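Local coordinates for protein ATP-dependent 6-phosphofructokinase isozyme 2 (Escherichia coli, PDB 3UMO) that phosphorylates D-fructose 6-phosphate to fructose 1,6-bisphosphate with ATP and magnesium, the first committing step of glycolysis, at residues 115-118 with 119-122. Sequence-based numbering, arbitrary orientation.
Sequences EDEF and RQLE
Glu115, Asp116, Glu117 and Phe118 each accept at the carbonyl O the backbone N-H four residues on, and the Glu122 N to Phe118 O bond is the shortest at 2.8 Å. The packed side of this helical turn belongs to Phe118 and Leu121. With CG anti to the backbone N (chi1 -175°), the Phe118 ring sits beside its carbonyl carbon, on the side where Glu122 follows one turn on, and lies against Val144 and Leu152; Leu121 drops onto Ile58, Pro60 and Val83. Glu122 OE1 approaches the ring obliquely, 3.6 Å from Phe118 CE1, its carboxylate turned 71° from the ring plane, and has a long, weak ion pair with Lys148. Glu117 is buried, and its OE1 takes the backbone N-H of Lys86.

The solvent side is looser. Here Arg119 bends at chi3 and folds back over the start of the helix, one guanidinium face above Glu115 O and NH2 3.7 Å from Glu115 CB. Its charge does not meet the Glu115 carboxylate directly; a water accepts from Arg119 NH2 at 2.9 Å. Farther round, Gln120 NE2 gives Asp116 OD2 a weak, bent bond of 3.1 Å between planes 41° apart. With an alanine here, the Asp116 carboxylate would probably lose this amide donor and be freer to turn. The i to i+4 backbone bonds make this an alpha-helix, and its split into buried and polar faces makes it amphipathic, packed on strands 55-61 and 80-84 of the parallel sheet of the ribokinase-like fold.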
ATOM      1  N   GLU A 115       2.852  40.360  -7.225  1.00 28.63           N
ATOM      2  CA  GLU A 115       2.870  41.410  -6.215  1.00 30.68           C
ATOM      3  C   GLU A 115       1.633  42.303  -6.283  1.00 30.76           C
ATOM      4  O   GLU A 115       1.102  42.701  -5.249  1.00 29.88           O
ATOM      5  CB  GLU A 115       4.152  42.233  -6.317  1.00 28.61           C
ATOM      6  CG  GLU A 115       5.397  41.457  -5.914  1.00 36.26           C
ATOM      7  CD  GLU A 115       6.678  42.227  -6.176  1.00 52.62           C
ATOM      8  OE1 GLU A 115       6.719  43.011  -7.148  1.00 58.79           O
ATOM      9  OE2 GLU A 115       7.644  42.046  -5.409  1.00 60.58           O
ATOM     10  N   ASP A 116       1.170  42.603  -7.495  1.00 29.72           N
ATOM     11  CA  ASP A 116      -0.026  43.425  -7.665  1.00 27.49           C
ATOM     12  C   ASP A 116      -1.239  42.758  -7.026  1.00 28.44           C
ATOM     13  O   ASP A 116      -2.005  43.395  -6.302  1.00 30.06           O
ATOM     14  CB  ASP A 116      -0.303  43.680  -9.145  1.00 35.14           C
ATOM     15  CG  ASP A 116      -1.621  44.404  -9.374  1.00 41.51           C
ATOM     16  OD1 ASP A 116      -1.931  45.344  -8.610  1.00 48.31           O
ATOM     17  OD2 ASP A 116      -2.349  44.034 -10.318  1.00 54.06           O
ATOM     18  N   GLU A 117      -1.406  41.470  -7.303  1.00 27.93           N
ATOM     19  CA  GLU A 117      -2.521  40.704  -6.766  1.00 27.43           C
ATOM     20  C   GLU A 117      -2.512  40.657  -5.238  1.00 26.27           C
ATOM     21  O   GLU A 117      -3.561  40.769  -4.603  1.00 27.27           O
ATOM     22  CB  GLU A 117      -2.531  39.290  -7.363  1.00 31.26           C
ATOM     23  CG  GLU A 117      -2.991  39.259  -8.824  1.00 32.29           C
ATOM     24  CD  GLU A 117      -2.469  38.057  -9.595  1.00 27.05           C
ATOM     25  OE1 GLU A 117      -2.743  37.974 -10.815  1.00 34.21           O
ATOM     26  OE2 GLU A 117      -1.787  37.202  -8.989  1.00 31.44           O
ATOM     27  N   PHE A 118      -1.329  40.507  -4.647  1.00 25.26           N
ATOM     28  CA  PHE A 118      -1.232  40.480  -3.194  1.00 24.26           C
ATOM     29  C   PHE A 118      -1.625  41.828  -2.586  1.00 25.46           C
ATOM     30  O   PHE A 118      -2.308  41.877  -1.562  1.00 25.39           O
ATOM     31  CB  PHE A 118       0.167  40.074  -2.738  1.00 25.55           C
ATOM     32  CG  PHE A 118       0.288  39.911  -1.250  1.00 29.51           C
ATOM     33  CD1 PHE A 118       0.706  40.966  -0.454  1.00 30.52           C
ATOM     34  CD2 PHE A 118      -0.032  38.705  -0.642  1.00 33.79           C
ATOM     35  CE1 PHE A 118       0.812  40.825   0.919  1.00 31.84           C
ATOM     36  CE2 PHE A 118       0.075  38.557   0.734  1.00 34.16           C
ATOM     37  CZ  PHE A 118       0.499  39.618   1.514  1.00 34.79           C
ATOM     38  N   ARG A 119      -1.190  42.920  -3.216  1.00 26.67           N
ATOM     39  CA  ARG A 119      -1.576  44.255  -2.771  1.00 25.79           C
ATOM     40  C   ARG A 119      -3.089  44.460  -2.889  1.00 25.01           C
ATOM     41  O   ARG A 119      -3.690  45.165  -2.079  1.00 25.08           O
ATOM     42  CB  ARG A 119      -0.819  45.338  -3.546  1.00 26.54           C
ATOM     43  CG  ARG A 119       0.605  45.569  -3.050  1.00 28.80           C
ATOM     44  CD  ARG A 119       1.274  46.721  -3.796  1.00 32.01           C
ATOM     45  NE  ARG A 119       1.562  46.357  -5.180  1.00 38.88           N
ATOM     46  CZ  ARG A 119       2.755  45.965  -5.616  1.00 29.24           C
ATOM     47  NH1 ARG A 119       3.787  45.915  -4.781  1.00 32.36           N
ATOM     48  NH2 ARG A 119       2.920  45.650  -6.895  1.00 32.97           N
ATOM     49  N   GLN A 120      -3.699  43.846  -3.900  1.00 26.56           N
ATOM     50  CA  GLN A 120      -5.153  43.899  -4.045  1.00 29.62           C
ATOM     51  C   GLN A 120      -5.848  43.181  -2.901  1.00 26.50           C
ATOM     52  O   GLN A 120      -6.896  43.622  -2.417  1.00 29.83           O
ATOM     53  CB  GLN A 120      -5.590  43.279  -5.370  1.00 25.38           C
ATOM     54  CG  GLN A 120      -5.307  44.152  -6.581  1.00 29.28           C
ATOM     55  CD  GLN A 120      -5.795  43.517  -7.858  1.00 36.49           C
ATOM     56  OE1 GLN A 120      -6.985  43.237  -8.008  1.00 33.72           O
ATOM     57  NE2 GLN A 120      -4.875  43.270  -8.785  1.00 35.49           N
ATOM     58  N   LEU A 121      -5.262  42.068  -2.477  1.00 26.57           N
ATOM     59  CA  LEU A 121      -5.799  41.303  -1.358  1.00 27.09           C
ATOM     60  C   LEU A 121      -5.633  42.101  -0.072  1.00 25.24           C
ATOM     61  O   LEU A 121      -6.536  42.152   0.764  1.00 26.71           O
ATOM     62  CB  LEU A 121      -5.100  39.948  -1.254  1.00 26.25           C
ATOM     63  CG  LEU A 121      -5.536  38.921  -2.302  1.00 27.36           C
ATOM     64  CD1 LEU A 121      -4.507  37.813  -2.450  1.00 27.75           C
ATOM     65  CD2 LEU A 121      -6.889  38.328  -1.930  1.00 30.72           C
ATOM     66  N   GLU A 122      -4.473  42.734   0.068  1.00 25.12           N
ATOM     67  CA  GLU A 122      -4.188  43.602   1.202  1.00 26.75           C
ATOM     68  C   GLU A 122      -5.209  44.742   1.277  1.00 28.43           C
ATOM     69  O   GLU A 122      -5.679  45.096   2.359  1.00 27.61           O
ATOM     70  CB  GLU A 122      -2.770  44.163   1.064  1.00 32.77           C
ATOM     71  CG  GLU A 122      -2.074  44.514   2.363  1.00 53.39           C
ATOM     72  CD  GLU A 122      -0.564  44.591   2.195  1.00 59.23           C
ATOM     73  OE1 GLU A 122      -0.072  44.297   1.081  1.00 55.49           O
ATOM     74  OE2 GLU A 122       0.128  44.941   3.174  1.00 65.70           O
TER
HETATM   75  O   HOH W   1       5.750  45.207  -7.053  1.00 39.67           O